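Long-range contacts in thin, isoform D (Drosophila melanogaster, PDB 6XG7), which probably acts as a RING-type ubiquitin ligase, and whose C-terminal NHL-repeat beta-propeller, the part described here, is likely to bind other proteins: residues Lys281-Val286 / Ile294-Arg299; Pro189-Val194 / Ile201-Asn206; Leu51-Asp56 / Ala287-Gly292; Ala109-His114 / Tyr141-Thr146; Asn255-Phe260 / Lys268-Trp273. All coordinates share one frame; numbering follows the deposited sequence.

Contact 1. Residues Lys281-Val286 / Ile294-Arg299; sequences KGLEGV and ILVCDR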
# COMPACT_ATOMS: atom_id res chain seq x y z
N LYS A 281 16.51 -2.22 -0.80
CA LYS A 281 17.03 -1.13 -1.63
C LYS A 281 16.01 -0.13 -2.13
O LYS A 281 16.40 1.00 -2.48
CB LYS A 281 17.82 -1.68 -2.83
CG LYS A 281 19.21 -2.16 -2.44
CD LYS A 281 20.08 -2.47 -3.63
CE LYS A 281 21.46 -2.89 -3.18
NZ LYS A 281 22.35 -3.17 -4.33
N GLY A 282 14.75 -0.49 -2.26
CA GLY A 282 13.76 0.47 -2.70
C GLY A 282 12.36 0.05 -2.30
O GLY A 282 11.63 -0.53 -3.10
N LEU A 283 11.97 0.35 -1.06
CA LEU A 283 10.71 -0.15 -0.52
C LEU A 283 9.50 0.51 -1.17
O LEU A 283 9.50 1.72 -1.45
CB LEU A 283 10.66 0.14 0.97
CG LEU A 283 11.64 -0.64 1.84
CD1 LEU A 283 11.54 -0.21 3.30
CD2 LEU A 283 11.42 -2.14 1.68
N GLU A 284 8.46 -0.29 -1.36
CA GLU A 284 7.17 0.18 -1.86
C GLU A 284 6.09 -0.24 -0.86
O GLU A 284 6.06 0.27 0.26
CB GLU A 284 6.95 -0.36 -3.27
CG GLU A 284 7.83 0.31 -4.32
CD GLU A 284 7.34 1.68 -4.74
OE1 GLU A 284 6.31 2.18 -4.23
OE2 GLU A 284 7.99 2.29 -5.61
N GLY A 285 5.21 -1.16 -1.25
CA GLY A 285 4.10 -1.53 -0.39
C GLY A 285 4.51 -2.35 0.82
O GLY A 285 5.57 -2.99 0.87
N VAL A 286 3.63 -2.34 1.82
CA VAL A 286 3.78 -3.14 3.03
C VAL A 286 2.39 -3.65 3.39
O VAL A 286 1.38 -3.02 3.07
CB VAL A 286 4.42 -2.33 4.18
CG1 VAL A 286 3.53 -1.22 4.62
CG2 VAL A 286 4.83 -3.21 5.36
N ILE A 294 4.87 -9.59 8.65
CA ILE A 294 4.95 -8.34 7.91
C ILE A 294 5.50 -8.65 6.53
O ILE A 294 6.55 -9.29 6.40
CB ILE A 294 5.86 -7.33 8.64
CG1 ILE A 294 5.35 -7.04 10.04
CG2 ILE A 294 5.98 -6.04 7.83
CD1 ILE A 294 6.37 -6.31 10.89
N LEU A 295 4.81 -8.19 5.49
CA LEU A 295 5.19 -8.39 4.10
C LEU A 295 5.67 -7.05 3.56
O LEU A 295 5.00 -6.03 3.75
CB LEU A 295 4.00 -8.82 3.24
CG LEU A 295 3.07 -9.97 3.56
CD1 LEU A 295 2.46 -9.82 4.88
CD2 LEU A 295 2.01 -10.01 2.48
N VAL A 296 6.77 -7.07 2.81
CA VAL A 296 7.44 -5.86 2.34
C VAL A 296 7.81 -6.04 0.87
O VAL A 296 8.43 -7.04 0.50
CB VAL A 296 8.71 -5.65 3.21
CG1 VAL A 296 9.47 -4.43 2.82
CG2 VAL A 296 8.35 -5.60 4.72
N CYS A 297 7.41 -5.11 0.06
CA CYS A 297 7.87 -5.11 -1.35
C CYS A 297 9.16 -4.23 -1.56
O CYS A 297 9.35 -3.01 -1.15
CB CYS A 297 6.79 -4.44 -2.15
SG CYS A 297 7.36 -4.41 -3.84
N ASP A 298 10.24 -4.92 -1.96
CA ASP A 298 11.57 -4.34 -2.16
C ASP A 298 11.74 -4.19 -3.67
O ASP A 298 12.24 -5.08 -4.34
CB ASP A 298 12.61 -5.33 -1.50
CG ASP A 298 14.03 -4.80 -1.47
OD1 ASP A 298 14.25 -3.60 -1.71
OD2 ASP A 298 14.93 -5.62 -1.19
N ARG A 299 11.22 -3.07 -4.20
CA ARG A 299 11.06 -2.92 -5.65
C ARG A 299 12.39 -3.07 -6.39
O ARG A 299 12.45 -3.70 -7.44
CB ARG A 299 10.47 -1.54 -5.96
CG ARG A 299 10.17 -1.26 -7.44
CD ARG A 299 10.17 0.25 -7.77
NE ARG A 299 11.50 0.82 -7.53
CZ ARG A 299 11.83 1.61 -6.50
NH1 ARG A 299 10.94 2.00 -5.61
NH2 ARG A 299 13.09 2.01 -6.37
O HOH W 1 11.36 3.19 -3.16

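Contact 2. Residues Pro189-Val194 / Ile201-Asn206; sequences PHYIAV and IVSDSN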
# COMPACT_ATOMS: atom_id res chain seq x y z
N PRO A 189 1.49 12.14 -1.93
CA PRO A 189 1.13 10.99 -1.10
C PRO A 189 1.11 9.74 -1.97
O PRO A 189 0.65 9.76 -3.11
CB PRO A 189 -0.28 11.36 -0.62
CG PRO A 189 -0.84 12.18 -1.77
CD PRO A 189 0.33 13.00 -2.24
N HIS A 190 1.62 8.64 -1.41
CA HIS A 190 1.72 7.39 -2.14
C HIS A 190 0.78 6.30 -1.63
O HIS A 190 0.03 5.74 -2.41
CB HIS A 190 3.16 6.86 -2.17
CG HIS A 190 4.05 7.57 -3.13
ND1 HIS A 190 4.55 8.83 -2.89
CD2 HIS A 190 4.51 7.22 -4.36
CE1 HIS A 190 5.31 9.21 -3.91
NE2 HIS A 190 5.30 8.25 -4.81
N TYR A 191 0.86 5.92 -0.36
CA TYR A 191 0.12 4.78 0.14
C TYR A 191 -0.81 5.16 1.28
O TYR A 191 -0.73 6.26 1.85
CB TYR A 191 1.08 3.65 0.52
CG TYR A 191 1.79 3.01 -0.65
CD1 TYR A 191 1.21 1.97 -1.36
CD2 TYR A 191 3.06 3.44 -1.06
CE1 TYR A 191 1.86 1.37 -2.42
CE2 TYR A 191 3.72 2.85 -2.13
CZ TYR A 191 3.11 1.81 -2.81
OH TYR A 191 3.73 1.19 -3.88
N ILE A 192 -1.71 4.24 1.60
CA ILE A 192 -2.85 4.54 2.46
C ILE A 192 -3.32 3.27 3.16
O ILE A 192 -3.25 2.16 2.62
CB ILE A 192 -3.97 5.21 1.62
CG1 ILE A 192 -5.13 5.71 2.48
CG2 ILE A 192 -4.47 4.26 0.51
CD1 ILE A 192 -6.01 6.67 1.67
N ALA A 193 -3.86 3.45 4.36
CA ALA A 193 -4.47 2.38 5.14
C ALA A 193 -5.60 2.99 5.95
O ALA A 193 -5.58 4.17 6.27
CB ALA A 193 -3.45 1.72 6.07
N VAL A 194 -6.60 2.18 6.26
CA VAL A 194 -7.73 2.62 7.08
C VAL A 194 -7.88 1.65 8.25
O VAL A 194 -7.97 0.43 8.05
CB VAL A 194 -9.03 2.71 6.27
CG1 VAL A 194 -10.18 3.15 7.17
CG2 VAL A 194 -8.89 3.71 5.15
N ILE A 201 -4.88 6.62 7.23
CA ILE A 201 -3.45 6.79 7.48
C ILE A 201 -2.77 6.93 6.12
O ILE A 201 -2.85 6.02 5.29
CB ILE A 201 -2.90 5.57 8.24
CG1 ILE A 201 -3.64 5.39 9.57
CG2 ILE A 201 -1.39 5.69 8.42
CD1 ILE A 201 -3.66 3.94 10.03
N VAL A 202 -2.14 8.07 5.88
CA VAL A 202 -1.60 8.42 4.57
C VAL A 202 -0.10 8.66 4.67
O VAL A 202 0.35 9.43 5.52
CB VAL A 202 -2.30 9.67 4.01
CG1 VAL A 202 -1.72 10.04 2.63
CG2 VAL A 202 -3.82 9.46 3.95
N SER A 203 0.67 8.01 3.80
CA SER A 203 2.10 8.31 3.73
C SER A 203 2.28 9.54 2.85
O SER A 203 2.05 9.52 1.64
CB SER A 203 2.96 7.15 3.23
OG SER A 203 2.59 6.74 1.93
N ASP A 204 2.67 10.64 3.49
CA ASP A 204 2.79 11.95 2.87
C ASP A 204 4.25 12.11 2.47
O ASP A 204 5.04 12.76 3.14
CB ASP A 204 2.33 12.99 3.87
CG ASP A 204 2.27 14.39 3.29
OD1 ASP A 204 2.44 14.52 2.05
OD2 ASP A 204 2.07 15.35 4.07
N SER A 205 4.61 11.47 1.35
CA SER A 205 6.00 11.11 1.10
C SER A 205 6.93 12.31 1.09
O SER A 205 7.98 12.29 1.75
CB SER A 205 6.10 10.32 -0.20
OG SER A 205 5.22 9.22 -0.14
N ASN A 206 6.60 13.36 0.35
CA ASN A 206 7.55 14.47 0.20
C ASN A 206 7.54 15.40 1.40
O ASN A 206 8.37 16.31 1.46
CB ASN A 206 7.31 15.24 -1.10
CG ASN A 206 7.98 14.59 -2.29
OD1 ASN A 206 8.43 13.45 -2.24
ND2 ASN A 206 8.07 15.34 -3.38

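Contact 3. Residues Leu51-Asp56 / Ala287-Gly292; sequences LAVGPD and AIMSNG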
# COMPACT_ATOMS: atom_id res chain seq x y z
N LEU A 51 1.27 -4.08 -2.33
CA LEU A 51 1.14 -5.39 -1.72
C LEU A 51 -0.12 -5.41 -0.87
O LEU A 51 -0.48 -4.41 -0.25
CB LEU A 51 2.36 -5.56 -0.79
CG LEU A 51 2.78 -6.87 -0.20
CD1 LEU A 51 2.91 -7.91 -1.28
CD2 LEU A 51 4.11 -6.63 0.51
N ALA A 52 -0.77 -6.56 -0.81
CA ALA A 52 -1.94 -6.70 0.03
C ALA A 52 -2.00 -8.12 0.56
O ALA A 52 -1.41 -9.02 -0.03
CB ALA A 52 -3.22 -6.39 -0.74
N VAL A 53 -2.75 -8.31 1.64
CA VAL A 53 -3.09 -9.64 2.13
C VAL A 53 -4.55 -9.93 1.80
O VAL A 53 -5.43 -9.09 2.04
CB VAL A 53 -2.79 -9.80 3.63
CG1 VAL A 53 -3.29 -11.14 4.15
CG2 VAL A 53 -1.30 -9.72 3.85
N GLY A 54 -4.79 -11.09 1.21
CA GLY A 54 -6.13 -11.50 0.86
C GLY A 54 -6.60 -12.62 1.77
O GLY A 54 -5.97 -12.94 2.77
N PRO A 55 -7.74 -13.23 1.43
CA PRO A 55 -8.28 -14.32 2.24
C PRO A 55 -7.23 -15.39 2.49
O PRO A 55 -6.40 -15.69 1.63
CB PRO A 55 -9.42 -14.88 1.39
CG PRO A 55 -9.79 -13.81 0.46
CD PRO A 55 -8.57 -12.96 0.24
N ASP A 56 -7.29 -16.00 3.67
CA ASP A 56 -6.42 -17.13 3.97
C ASP A 56 -4.94 -16.72 3.98
O ASP A 56 -4.05 -17.52 3.69
CB ASP A 56 -6.69 -18.27 3.00
CG ASP A 56 -6.29 -19.60 3.54
OD1 ASP A 56 -6.09 -19.73 4.77
OD2 ASP A 56 -6.17 -20.53 2.71
N ALA A 287 2.34 -4.83 4.01
CA ALA A 287 1.08 -5.41 4.45
C ALA A 287 1.34 -6.31 5.65
O ALA A 287 2.48 -6.65 5.95
CB ALA A 287 0.39 -6.19 3.30
N ILE A 288 0.27 -6.69 6.35
CA ILE A 288 0.35 -7.45 7.59
C ILE A 288 -0.63 -8.62 7.55
O ILE A 288 -1.82 -8.42 7.28
CB ILE A 288 0.14 -6.52 8.82
CG1 ILE A 288 0.29 -7.25 10.15
CG2 ILE A 288 -1.18 -5.80 8.78
CD1 ILE A 288 1.69 -7.67 10.45
N MET A 289 -0.12 -9.83 7.76
CA MET A 289 -0.97 -11.02 7.83
C MET A 289 -1.64 -11.10 9.19
O MET A 289 -1.24 -10.45 10.16
CB MET A 289 -0.15 -12.30 7.66
CG MET A 289 0.37 -12.60 6.26
SD MET A 289 1.28 -14.16 6.18
CE MET A 289 1.80 -14.21 4.49
N SER A 290 -2.65 -11.96 9.28
CA SER A 290 -3.42 -12.10 10.52
C SER A 290 -2.58 -12.62 11.67
O SER A 290 -2.96 -12.44 12.83
CB SER A 290 -4.62 -13.02 10.30
OG SER A 290 -4.19 -14.36 10.07
N ASN A 291 -1.46 -13.28 11.39
CA ASN A 291 -0.59 -13.82 12.43
C ASN A 291 0.56 -12.88 12.77
O ASN A 291 1.47 -13.26 13.53
CB ASN A 291 -0.03 -15.17 11.99
CG ASN A 291 0.72 -15.08 10.68
OD1 ASN A 291 1.12 -14.00 10.24
ND2 ASN A 291 0.93 -16.22 10.05
N GLY A 292 0.56 -11.67 12.23
CA GLY A 292 1.60 -10.72 12.51
C GLY A 292 2.80 -10.76 11.59
O GLY A 292 3.74 -9.99 11.78

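Contact 4. Residues Ala109-His114 / Tyr141-Thr146; sequences ADRYNH and YPWGVT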
# COMPACT_ATOMS: atom_id res chain seq x y z
N ALA A 109 -5.21 0.15 -8.32
CA ALA A 109 -4.94 1.51 -8.79
C ALA A 109 -4.12 1.39 -10.07
O ALA A 109 -2.93 1.05 -10.05
CB ALA A 109 -4.23 2.32 -7.73
N ASP A 110 -4.76 1.68 -11.20
CA ASP A 110 -4.19 1.46 -12.52
C ASP A 110 -3.52 2.76 -12.96
O ASP A 110 -4.04 3.54 -13.73
CB ASP A 110 -5.31 1.03 -13.47
CG ASP A 110 -4.81 0.53 -14.79
OD1 ASP A 110 -3.58 0.43 -14.97
OD2 ASP A 110 -5.68 0.24 -15.65
N ARG A 111 -2.30 2.95 -12.44
CA ARG A 111 -1.59 4.23 -12.41
C ARG A 111 -1.66 5.00 -13.73
O ARG A 111 -2.14 6.14 -13.76
CB ARG A 111 -0.14 3.97 -12.01
CG ARG A 111 0.75 5.18 -11.96
CD ARG A 111 2.21 4.74 -11.73
NE ARG A 111 3.18 5.82 -11.92
CZ ARG A 111 4.49 5.63 -12.09
NH1 ARG A 111 4.99 4.41 -12.12
NH2 ARG A 111 5.30 6.68 -12.25
N TYR A 112 -1.13 4.42 -14.82
CA TYR A 112 -0.99 5.17 -16.07
C TYR A 112 -2.27 5.19 -16.90
O TYR A 112 -2.33 5.91 -17.91
CB TYR A 112 0.18 4.65 -16.90
CG TYR A 112 1.57 5.07 -16.46
CD1 TYR A 112 1.84 6.31 -15.86
CD2 TYR A 112 2.64 4.22 -16.69
CE1 TYR A 112 3.15 6.67 -15.49
CE2 TYR A 112 3.92 4.56 -16.33
CZ TYR A 112 4.18 5.77 -15.73
OH TYR A 112 5.48 6.06 -15.41
N ASN A 113 -3.30 4.47 -16.49
CA ASN A 113 -4.63 4.66 -17.04
C ASN A 113 -5.50 5.57 -16.18
O ASN A 113 -6.65 5.81 -16.53
CB ASN A 113 -5.32 3.31 -17.25
CG ASN A 113 -4.68 2.51 -18.36
OD1 ASN A 113 -4.32 3.06 -19.42
ND2 ASN A 113 -4.54 1.22 -18.15
N HIS A 114 -4.97 6.06 -15.06
CA HIS A 114 -5.66 7.04 -14.23
C HIS A 114 -7.07 6.57 -13.88
O HIS A 114 -8.06 7.31 -13.99
CB HIS A 114 -5.65 8.42 -14.86
CG HIS A 114 -4.26 8.86 -15.19
ND1 HIS A 114 -3.45 9.50 -14.28
CD2 HIS A 114 -3.53 8.71 -16.32
CE1 HIS A 114 -2.28 9.74 -14.84
NE2 HIS A 114 -2.30 9.28 -16.08
N TYR A 141 -2.57 10.04 -11.51
CA TYR A 141 -1.69 8.98 -11.01
C TYR A 141 -2.21 8.42 -9.70
O TYR A 141 -1.62 8.65 -8.63
CB TYR A 141 -0.23 9.44 -10.87
CG TYR A 141 0.28 10.06 -12.14
CD1 TYR A 141 0.72 9.29 -13.22
CD2 TYR A 141 0.31 11.44 -12.27
CE1 TYR A 141 1.17 9.89 -14.40
CE2 TYR A 141 0.74 12.04 -13.44
CZ TYR A 141 1.18 11.27 -14.49
OH TYR A 141 1.60 11.91 -15.62
N PRO A 142 -3.32 7.69 -9.73
CA PRO A 142 -3.74 6.99 -8.51
C PRO A 142 -2.69 5.97 -8.13
O PRO A 142 -2.15 5.26 -8.98
CB PRO A 142 -5.05 6.32 -8.93
CG PRO A 142 -4.88 6.05 -10.39
CD PRO A 142 -4.06 7.22 -10.91
N TRP A 143 -2.38 5.92 -6.84
CA TRP A 143 -1.26 5.13 -6.36
C TRP A 143 -1.75 4.12 -5.32
O TRP A 143 -2.22 3.04 -5.68
CB TRP A 143 -0.13 6.03 -5.86
CG TRP A 143 1.21 5.32 -5.86
CD1 TRP A 143 1.63 4.35 -4.99
CD2 TRP A 143 2.28 5.50 -6.79
NE1 TRP A 143 2.88 3.92 -5.33
CE2 TRP A 143 3.31 4.61 -6.42
CE3 TRP A 143 2.47 6.32 -7.90
CZ2 TRP A 143 4.51 4.51 -7.12
CZ3 TRP A 143 3.68 6.24 -8.59
CH2 TRP A 143 4.68 5.35 -8.19
N GLY A 144 -1.71 4.45 -4.04
CA GLY A 144 -2.23 3.54 -3.04
C GLY A 144 -3.75 3.48 -3.06
O GLY A 144 -4.44 4.45 -3.38
N VAL A 145 -4.27 2.32 -2.68
CA VAL A 145 -5.70 2.09 -2.56
C VAL A 145 -5.95 1.16 -1.38
O VAL A 145 -5.17 0.25 -1.11
CB VAL A 145 -6.29 1.56 -3.89
CG1 VAL A 145 -5.71 0.21 -4.26
CG2 VAL A 145 -7.81 1.54 -3.83
N THR A 146 -7.03 1.42 -0.65
CA THR A 146 -7.43 0.55 0.44
C THR A 146 -8.94 0.61 0.59
O THR A 146 -9.62 1.41 -0.07
CB THR A 146 -6.70 0.91 1.74
OG1 THR A 146 -6.84 -0.16 2.69
CG2 THR A 146 -7.23 2.21 2.33

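Contact 5. Residues Asn255-Phe260 / Lys268-Trp273; sequences NRIQIF and KTFGSW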
# COMPACT_ATOMS: atom_id res chain seq x y z
N ASN A 255 15.65 2.89 4.09
CA ASN A 255 15.80 1.46 3.82
C ASN A 255 15.46 0.61 5.04
O ASN A 255 16.20 -0.29 5.44
CB ASN A 255 17.20 1.18 3.28
CG ASN A 255 17.47 1.94 2.01
OD1 ASN A 255 16.89 1.64 0.96
ND2 ASN A 255 18.29 2.97 2.10
N ARG A 256 14.29 0.89 5.63
CA ARG A 256 13.89 0.22 6.85
C ARG A 256 12.37 0.24 7.00
O ARG A 256 11.67 1.06 6.39
CB ARG A 256 14.53 0.86 8.08
CG ARG A 256 14.04 2.27 8.36
CD ARG A 256 14.83 2.95 9.44
NE ARG A 256 14.36 4.32 9.64
CZ ARG A 256 14.80 5.12 10.59
NH1 ARG A 256 15.72 4.68 11.45
NH2 ARG A 256 14.33 6.36 10.69
N ILE A 257 11.88 -0.70 7.80
CA ILE A 257 10.48 -0.73 8.24
C ILE A 257 10.44 -0.18 9.65
O ILE A 257 11.30 -0.51 10.47
CB ILE A 257 9.94 -2.17 8.22
CG1 ILE A 257 9.96 -2.75 6.80
CG2 ILE A 257 8.56 -2.25 8.84
CD1 ILE A 257 9.29 -1.95 5.77
N GLN A 258 9.46 0.67 9.93
CA GLN A 258 9.20 1.14 11.29
C GLN A 258 7.79 0.73 11.70
O GLN A 258 6.86 0.74 10.89
CB GLN A 258 9.37 2.65 11.40
CG GLN A 258 10.77 3.12 11.14
CD GLN A 258 10.96 4.53 11.59
OE1 GLN A 258 10.85 4.83 12.77
NE2 GLN A 258 11.24 5.43 10.65
N ILE A 259 7.65 0.37 12.98
CA ILE A 259 6.39 -0.03 13.57
C ILE A 259 6.07 0.95 14.69
O ILE A 259 6.96 1.29 15.48
CB ILE A 259 6.46 -1.46 14.15
CG1 ILE A 259 7.04 -2.42 13.11
CG2 ILE A 259 5.07 -1.91 14.63
CD1 ILE A 259 7.23 -3.86 13.65
N PHE A 260 4.81 1.37 14.76
CA PHE A 260 4.33 2.32 15.76
C PHE A 260 3.17 1.70 16.52
O PHE A 260 2.37 0.95 15.95
CB PHE A 260 3.86 3.61 15.08
CG PHE A 260 4.98 4.31 14.37
CD1 PHE A 260 5.33 3.94 13.08
CD2 PHE A 260 5.72 5.29 15.01
CE1 PHE A 260 6.39 4.53 12.44
CE2 PHE A 260 6.79 5.88 14.38
CZ PHE A 260 7.13 5.50 13.09
N LYS A 268 9.43 -0.03 17.03
CA LYS A 268 10.47 -0.91 16.53
C LYS A 268 10.86 -0.50 15.11
O LYS A 268 10.02 -0.07 14.32
CB LYS A 268 9.91 -2.33 16.52
CG LYS A 268 10.74 -3.36 15.85
CD LYS A 268 11.92 -3.75 16.69
CE LYS A 268 12.56 -4.95 16.06
NZ LYS A 268 13.67 -5.46 16.86
N THR A 269 12.14 -0.69 14.78
CA THR A 269 12.59 -0.62 13.40
C THR A 269 13.49 -1.80 13.08
O THR A 269 14.17 -2.35 13.95
CB THR A 269 13.28 0.73 13.07
OG1 THR A 269 13.55 0.80 11.67
CG2 THR A 269 14.58 0.89 13.85
N PHE A 270 13.46 -2.21 11.82
CA PHE A 270 14.39 -3.21 11.31
C PHE A 270 14.65 -2.95 9.83
O PHE A 270 13.85 -2.33 9.13
CB PHE A 270 13.89 -4.64 11.54
CG PHE A 270 12.60 -4.98 10.83
CD1 PHE A 270 11.37 -4.71 11.39
CD2 PHE A 270 12.63 -5.59 9.58
CE1 PHE A 270 10.20 -5.05 10.74
CE2 PHE A 270 11.45 -5.92 8.93
CZ PHE A 270 10.24 -5.65 9.53
N GLY A 271 15.79 -3.43 9.38
CA GLY A 271 16.19 -3.31 7.99
C GLY A 271 17.28 -2.27 7.78
O GLY A 271 17.39 -1.29 8.53
N SER A 272 18.08 -2.48 6.74
CA SER A 272 19.10 -1.54 6.30
C SER A 272 19.35 -1.78 4.81
O SER A 272 18.82 -2.72 4.21
CB SER A 272 20.39 -1.71 7.09
OG SER A 272 20.82 -3.04 7.00
N TRP A 273 20.17 -0.92 4.22
CA TRP A 273 20.40 -0.95 2.78
C TRP A 273 21.12 -2.22 2.35
O TRP A 273 22.14 -2.60 2.94
CB TRP A 273 21.22 0.27 2.38
CG TRP A 273 21.47 0.37 0.92
CD1 TRP A 273 20.62 0.88 -0.03
CD2 TRP A 273 22.65 -0.04 0.21
NE1 TRP A 273 21.19 0.81 -1.27
CE2 TRP A 273 22.44 0.24 -1.15
CE3 TRP A 273 23.85 -0.63 0.60
CZ2 TRP A 273 23.39 -0.03 -2.13
CZ3 TRP A 273 24.80 -0.91 -0.37
CH2 TRP A 273 24.56 -0.61 -1.72

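Contact 1. Residues Lys281-Val286 / Ile294-Arg299
Bends at chi2 of Glu284 (-78°), which places CD, and at chi3 of Arg299 (63°), which places NE, bring two obliquely crossing side chains into a salt bridge, Arg299 NH1 to Glu284 OE2 at 3.0 Å. The carboxylate and guanidinium planes stand 80° apart and OE2 is met on its anti side, so one oxygen rather than a two-pronged pair makes the contact. A water links Arg299 NH1 to Leu283 O, and Gly282 O, which accepts Arg299 N at 2.8 Å, lies over one guanidinium face. Asp298 OD1 takes two nearly straight backbone bonds, from Lys281 N at 2.8 Å and Gly282 N at 3.2 Å; its OD2 turns to Asn301 and Arg303.

Leu283 pairs with Asp298 but Val286 with Val296, a one-residue shift that defines a beta bulge. Glu284 and Gly285 both face Cys297: Glu284 N to Cys297 O and Cys297 N to Gly285 O are both 2.9 Å. Leu283 CD2 presses tightly on Val296 CG1 at 3.2 Å. Because Glu284 OE2 also meets Arg49 and Arg237, and OE1 meets Tyr191 OH, this buried carboxylate is likely to stay ionised, its charge shared among three arginines.

Contact 2. Residues Pro189-Val194 / Ile201-Asn206
Ser205 OG has several partners: His190 ND1 donates to it at 2.9 Å, Pro236 O is hydrogen-bonded to it, and His188 O adds a weak bond. The hydroxyl stands 33° out of the His190 ring plane, so the imidazole meets it on a tilt. Ser203, two residues earlier, plays a similar part. In the conformer described, one of two deposited, its OG lies between the backbone N and the carbonyl carbon (chi1 60°), takes Tyr191 N at 3.0 Å and reaches on to Arg237 O.

Main-chain bonds carry the rest of the pairing. Ser203 N binds Tyr191 O at 3.0 Å, while Ala193 and Ile201 form a hydrogen-bonded antiparallel pair whose Ile201 N to Ala193 O bond measures 2.7 Å. Val202 fills the same sheet face as Pro189 and Ile192: its CG1 lies 3.8 Å from Pro189 CB and its CG2 4.2 Å from Ile192 CD1.

The segments run 164° apart as a beta hairpin, the inner pair of one propeller blade. Strand 209-214 continues the sheet beyond Val202, which bonds to Gln211, and Ile192, from the face it shares with Val202, packs against Tyr154 and Cys156 of strand 153-157 in the preceding blade.

Contact 3. Residues Leu51-Asp56 / Ala287-Gly292
Val53 CG2 lies over a face of the peptide group between Ile288 and Met289, 3.7 Å from Ile288 O and 4.1 Å from Met289 N. Val53 holds CG1 anti to the backbone N (chi1 174°), and its other branch, CG2, does the touching. That one methyl also meets Ala287 CB at 4.0 Å and Met289 CG at 4.1 Å, so it sits against three consecutive residues. Ala287 CB in turn approaches Ala52 CA at 4.0 Å and, more loosely, Leu51 CG at 4.3 Å.

The two segments exchange carbon contacts instead of sheet hydrogen bonds: Ala52 bonds to Val60 and Ala287 to Leu295, each within its own sheet. Leu295 fills in beside Leu51, Val53 and Met289. Beyond the contact the chain reverses in a type I turn from Met289 to Gly292, closed by Gly292 N to Met289 O at 3.0 Å.

Apolar side-chain packing between adjacent blades is characteristic of a beta-propeller. Here it joins the innermost strands of the first and last blades, where the ring of blades closes.

Contact 4. Residues Ala109-His114 / Tyr141-Thr146
The 3-10 turn that follows strand 106-110 meets the start of strand 142-147, with Arg111 CA and Tyr141 CA 5.0 Å apart and both His114 and Tyr141 at positive phi. The one hydrogen bond between the segments runs from Tyr141 N to His114 ND1 at 3.0 Å, its donor lying in the imidazole plane. The same imidazole directs CE1 onto the Tyr141 ring, 3.4 Å from CD1, in a T-shaped contact with planes 66° apart and His114 supplying the edge. Over one face of the His114 ring lies Arg111 O, above the centre. Tyr112 and Tyr141 meet edge against edge, CD1 to CE1 at 3.9 Å.

Arg111 has CG anti to its backbone N (chi1 178°) and stays extended as far as NE, lying alongside Trp143, with NE 3.4 Å from CZ3. The guanidinium is inclined 48° to the indole; CZ3 covers one of its faces and Tyr112 OH the opposite one, both toward the rim. An alanine here would probably leave the CZ3 and CH2 corner of Trp143 without its cover, and Tyr112 OH without the group it rests on.

Deeper in, Ala109 CB lies close to Trp143 O at 3.0 Å, and Pro142 CD rests on Arg111 O at 3.6 Å. Pro142 O is buried here with no partner in the model.

These residues join two successive blades. Pro142 packs on Ile116 of strand 115-119 and on Val155 of strand 153-157, while the Trp143 ring makes edge-to-face contacts with His190 and Tyr191 on strand 185-194 of the next blade.

Contact 5. Residues Asn255-Phe260 / Lys268-Trp273
The antiparallel hairpin of strands 256-260 and 266-273 forms the outer edge of one propeller blade, and Ile257 with Phe270 is one of its hydrogen-bonded pairs. Ile257 O takes two bonds: Phe270 N at 3.1 Å, in the carbonyl plane, and the hydroxyl Thr269 OG1 at 2.9 Å, from above that plane. Ile257 N returns a bond to Phe270 O at 2.9 Å, and Ile259 N continues the ladder to Lys268 O at 2.8 Å.

Phe270 holds CG between the backbone N and the carbonyl carbon (chi1 63°), and its ring lies alongside Ile257. Ile257 CB stands over one ring face, 4.0 Å from the centroid and 22° off the normal, a CH-pi contact, while Ile259 CD1 comes to the edge, 4.3 Å from CE1. An alanine in place of Phe270 would probably strip this cover from Ile257 and open a gap beside Ile259 and Phe307, whose ring also meets that of Phe270.

Within the blade, Asn255 and Arg256 both face Asp251 in a G1 beta bulge. Arg256 NE forms a salt bridge with Asp251 OD2, and its NH2 binds Gln232 O; Gln258 OE1 accepts Gly231 N. Lys268 NZ is hydrogen-bonded to Leu26 O. At the far end Asn255 lies beside Trp273, its amide turned 74° from the indole, with ND2 at the ring edge 3.8 Å from CD1.

In the fold
Contact 3 opens first along the chain, joining strand 51-54 to the end of strand 279-288 and the turn after it, and spans contacts 4, 2 and 5 in that order; contact 1 crosses its end. Contacts 1, 2 and 5 lie within single blades; contacts 3 and 4 bridge neighbouring ones. Contacts 1 and 5, centres about 11 Å apart, touch where Leu283 and Lys281 meet Asn255 to Ile257 and Trp273, in one sheet. Contacts 2 and 4 have centres about 13 Å apart, linked by His190 O with Gly144 N. Contacts 4 and 5, about 26 Å apart, lie on opposite sides of the centre. All are spread round a six-bladed propeller, which strand 33-36 closes by completing the last blade.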